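Side-chain contacts in walker-type atpase (Pyrococcus abyssi, PDB 2QEN), which binds ADP and magnesium and probably hydrolyses ATP as a P-loop ATPase, although its biological role is unknown: residues R257-K260 with R261-V265; P87-K90 with F91-K94. The protein carries 1 engineered substitution. All coordinates share one frame; numbering follows the deposited sequence.

Both contacts are local, each formed by side chains and backbone three or four residues apart on a single helix. Contact 2 belongs to the short helix 88-95 of the ATPase region, and contact 1 lies near the start of the long helix 255-280, much later in the chain. Their centres are 42 Å apart, with the nearest atoms about 28 Å from one another, so they do not touch. Contact 1 is the one near the nucleotide: the side chain of Thr262 is about 11 Å from the bound ADP and about 10 Å from that of Arg41, which binds ADP. Contact 2 is a surface contact away from the annotated sites.

Contact 1: residues R257-K260 with R261-V265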
# COMPACT_ATOMS: atom_id res chain seq x y z
N ARG A 257 -17.32 -24.20 1.43
CA ARG A 257 -16.06 -24.46 2.13
C ARG A 257 -14.92 -23.52 1.71
O ARG A 257 -14.15 -23.07 2.56
CB ARG A 257 -15.62 -25.93 1.97
CG ARG A 257 -16.33 -26.86 2.91
CD ARG A 257 -15.76 -28.28 2.84
NE ARG A 257 -15.72 -28.80 1.47
CZ ARG A 257 -16.73 -29.41 0.86
NH1 ARG A 257 -17.88 -29.62 1.49
NH2 ARG A 257 -16.58 -29.84 -0.39
N ALA A 258 -14.83 -23.21 0.42
CA ALA A 258 -13.87 -22.19 -0.05
C ALA A 258 -14.11 -20.81 0.58
O ALA A 258 -13.16 -20.12 0.96
CB ALA A 258 -13.89 -22.08 -1.55
N MET A 259 -15.37 -20.39 0.66
CA MET A 259 -15.67 -19.09 1.27
C MET A 259 -15.46 -19.10 2.79
O MET A 259 -15.01 -18.11 3.36
CB MET A 259 -17.10 -18.66 0.93
CG MET A 259 -17.43 -17.19 1.24
SD MET A 259 -16.46 -15.99 0.26
CE MET A 259 -15.19 -15.60 1.42
N LYS A 260 -15.82 -20.21 3.44
CA LYS A 260 -15.62 -20.36 4.87
C LYS A 260 -14.13 -20.18 5.20
O LYS A 260 -13.77 -19.41 6.07
CB LYS A 260 -16.12 -21.73 5.34
CG LYS A 260 -16.89 -21.71 6.65
CD LYS A 260 -17.34 -23.10 7.09
CE LYS A 260 -16.31 -23.79 7.99
NZ LYS A 260 -16.92 -24.87 8.87
N ARG A 261 -13.27 -20.89 4.46
CA ARG A 261 -11.82 -20.80 4.60
C ARG A 261 -11.26 -19.42 4.23
O ARG A 261 -10.32 -18.94 4.87
CB ARG A 261 -11.12 -21.88 3.76
CG ARG A 261 -11.48 -23.31 4.13
CD ARG A 261 -10.83 -23.71 5.44
NE ARG A 261 -9.74 -24.67 5.29
CZ ARG A 261 -8.47 -24.35 5.01
NH1 ARG A 261 -8.11 -23.09 4.81
NH2 ARG A 261 -7.57 -25.31 4.91
N THR A 262 -11.80 -18.78 3.20
CA THR A 262 -11.41 -17.42 2.84
C THR A 262 -11.65 -16.47 4.01
O THR A 262 -10.77 -15.70 4.37
CB THR A 262 -12.14 -16.93 1.55
OG1 THR A 262 -11.87 -17.85 0.50
CG2 THR A 262 -11.68 -15.54 1.12
N LEU A 263 -12.83 -16.58 4.63
CA LEU A 263 -13.22 -15.74 5.75
C LEU A 263 -12.38 -15.98 7.00
O LEU A 263 -12.10 -15.05 7.72
CB LEU A 263 -14.74 -15.87 6.06
CG LEU A 263 -15.65 -15.35 4.93
CD1 LEU A 263 -17.15 -15.51 5.22
CD2 LEU A 263 -15.33 -13.90 4.53
N GLU A 264 -12.00 -17.25 7.22
CA GLU A 264 -11.03 -17.65 8.25
C GLU A 264 -9.68 -16.96 8.08
O GLU A 264 -9.15 -16.38 9.03
CB GLU A 264 -10.80 -19.17 8.21
CG GLU A 264 -11.93 -20.02 8.73
CD GLU A 264 -11.67 -21.52 8.55
OE1 GLU A 264 -10.59 -21.88 8.00
OE2 GLU A 264 -12.53 -22.33 8.98
N VAL A 265 -9.10 -17.08 6.88
CA VAL A 265 -7.84 -16.40 6.54
C VAL A 265 -7.96 -14.88 6.72
O VAL A 265 -7.12 -14.27 7.36
CB VAL A 265 -7.33 -16.80 5.12
CG1 VAL A 265 -6.17 -15.90 4.66
CG2 VAL A 265 -6.85 -18.27 5.11
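Thr262 grips the carbonyl group of Ala258 on both faces of its plane. The hydroxyl OG1 of Thr262 donates to Ala258 O over 2.7 Å from one face, and the backbone N of Thr262 donates to Ala258 O over 2.9 Å from the other. The hydroxyl is brought there by the first torsion of Thr262 (chi1 -57°), which sets OG1 beside its own backbone N and turns CG2 anti to that nitrogen. A second flat group, the guanidinium of Arg261, has Glu264 OE1 well out of its plane: OE1 is 4.0 Å from NE of Arg261, a long salt bridge in which no N-H points at that oxygen. Arg261 NH1 also forms a long, weak ion pair with Glu248 OE1.

Apolar contact comes from Met259. Its side chain starts anti to the backbone N (chi1 -167°) and bends at chi2 and chi3, carrying CE onto Leu263 CD2 at 3.5 Å and against Thr262. The approach of Met259 CE to Thr262 CB is tighter than normal packing, and its exact length is doubtful. Lys260 crosses Glu264 with the charged ends not touching, Lys260 NZ being 5.1 Å from Glu264 OE2, so any attraction is probably weak. Backbone i to i+4 bonds of helix 255-280 accompany these contacts, from Arg261 N to Arg257 O, Leu263 N to Met259 O and Glu264 N to Lys260 O. Ala258 and Thr262 both pack against Phe245 of helix 239-252, with Tyr249 also touching Ala258 and Val244 touching Thr262.

The chemistry thus divides the helix. On the buried side the threonine hydroxyl is satisfied within its own helix by the Ala258 carbonyl, while its methyl CG2 lies 3.5 Å from Met259 CE; on the exposed side Arg261, Lys260 and Glu264 are probably linked by electrostatics that are weakly directional.

Contact 2: residues P87-K90 with F91-K94; sequences PFQK and FQSK
Aromatic packing joins Phe88 and Phe91, whose rings are nearly parallel (planes at 23°) but slid so far apart that they barely overlap, with centroids 5.9 Å from each other. The closest side-chain atoms are Phe88 CE1 and Phe91 CD2, 3.6 Å apart, meeting obliquely. The i to i+3 spacing puts both residues on one side of the helix, and each ring leaves the backbone with CG anti to N. The Phe91 ring also meets that of Phe95, at a steeper inclination.

A CH-pi contact and an amide stack come from Gln92. Its CG sits over one face of the Phe88 ring, 3.9 Å from the ring centroid and 19° off the normal. Beyond CG the chain runs extended, laying the amide along the ring with the two planes 28° apart; Gln92 NE2 comes to 3.4 Å from Phe88 CE2.

Side-chain hydrogen bonds tie the helix to the rest of the chain. The Gln92 amide is held in its pose by bonds from NE2 to Leu99 O and Asn100 OD1, and Lys94 NZ is bonded to Asn53 O.

Backbone hydrogen bonds supply the frame. Gln92 N donates to Phe88 O over 2.9 Å, and Ser93 N to Gln89 O and Lys94 N to Lys90 O follow the same i to i+4 spacing.

Together these make up most of the short helix 88-95, preceded by Pro87 with its cis peptide bond. Its aromatic side meets Leu101, Leu104, Pro56 and Ile97, while Gln89, Lys90 and Ser93 are exposed, the two-sided pattern of an amphipathic surface helix on a P-loop ATPase domain.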
# COMPACT_ATOMS: atom_id res chain seq x y z
N PRO A 87 22.54 -8.29 -6.03
CA PRO A 87 23.84 -8.10 -6.68
C PRO A 87 23.72 -7.13 -7.85
O PRO A 87 22.87 -7.32 -8.72
CB PRO A 87 24.21 -9.51 -7.18
CG PRO A 87 22.92 -10.25 -7.24
CD PRO A 87 22.07 -9.68 -6.14
N PHE A 88 24.54 -6.09 -7.84
CA PHE A 88 24.45 -5.05 -8.85
C PHE A 88 24.85 -5.53 -10.25
O PHE A 88 24.38 -4.98 -11.25
CB PHE A 88 25.25 -3.80 -8.43
CG PHE A 88 25.02 -2.61 -9.32
CD1 PHE A 88 23.72 -2.22 -9.66
CD2 PHE A 88 26.09 -1.90 -9.84
CE1 PHE A 88 23.50 -1.13 -10.50
CE2 PHE A 88 25.88 -0.81 -10.67
CZ PHE A 88 24.58 -0.43 -11.00
N GLN A 89 25.70 -6.55 -10.33
CA GLN A 89 26.09 -7.14 -11.61
C GLN A 89 24.90 -7.75 -12.37
O GLN A 89 24.87 -7.71 -13.60
CB GLN A 89 27.20 -8.17 -11.41
CG GLN A 89 28.59 -7.59 -11.32
CD GLN A 89 29.63 -8.64 -11.01
OE1 GLN A 89 29.71 -9.14 -9.89
NE2 GLN A 89 30.43 -8.98 -12.01
N LYS A 90 23.95 -8.30 -11.63
CA LYS A 90 22.69 -8.79 -12.20
C LYS A 90 21.90 -7.64 -12.83
O LYS A 90 21.34 -7.79 -13.93
CB LYS A 90 21.86 -9.49 -11.12
CG LYS A 90 20.61 -10.18 -11.65
CD LYS A 90 19.76 -10.75 -10.53
CE LYS A 90 18.73 -11.72 -11.09
NZ LYS A 90 17.85 -12.27 -10.02
N PHE A 91 21.87 -6.50 -12.14
CA PHE A 91 21.22 -5.27 -12.61
C PHE A 91 21.86 -4.72 -13.88
O PHE A 91 21.17 -4.42 -14.86
CB PHE A 91 21.28 -4.21 -11.51
CG PHE A 91 20.19 -3.20 -11.58
CD1 PHE A 91 18.94 -3.47 -11.02
CD2 PHE A 91 20.39 -1.97 -12.19
CE1 PHE A 91 17.91 -2.54 -11.08
CE2 PHE A 91 19.37 -1.02 -12.26
CZ PHE A 91 18.12 -1.32 -11.70
N GLN A 92 23.19 -4.62 -13.85
CA GLN A 92 24.00 -4.18 -14.98
C GLN A 92 23.86 -5.11 -16.19
O GLN A 92 23.93 -4.65 -17.32
CB GLN A 92 25.47 -4.11 -14.57
CG GLN A 92 25.79 -2.98 -13.60
CD GLN A 92 27.22 -3.02 -13.10
OE1 GLN A 92 27.71 -4.06 -12.65
NE2 GLN A 92 27.89 -1.88 -13.15
N SER A 93 23.69 -6.40 -15.94
CA SER A 93 23.50 -7.36 -17.03
C SER A 93 22.10 -7.20 -17.65
O SER A 93 21.96 -7.25 -18.87
CB SER A 93 23.73 -8.79 -16.54
OG SER A 93 23.28 -9.75 -17.49
N LYS A 94 21.09 -7.00 -16.80
CA LYS A 94 19.70 -6.85 -17.24
C LYS A 94 19.46 -5.56 -18.02
O LYS A 94 18.83 -5.56 -19.07
CB LYS A 94 18.74 -6.93 -16.05
CG LYS A 94 17.26 -7.02 -16.43
CD LYS A 94 16.36 -6.80 -15.24
CE LYS A 94 14.96 -7.37 -15.47
NZ LYS A 94 14.05 -7.14 -14.29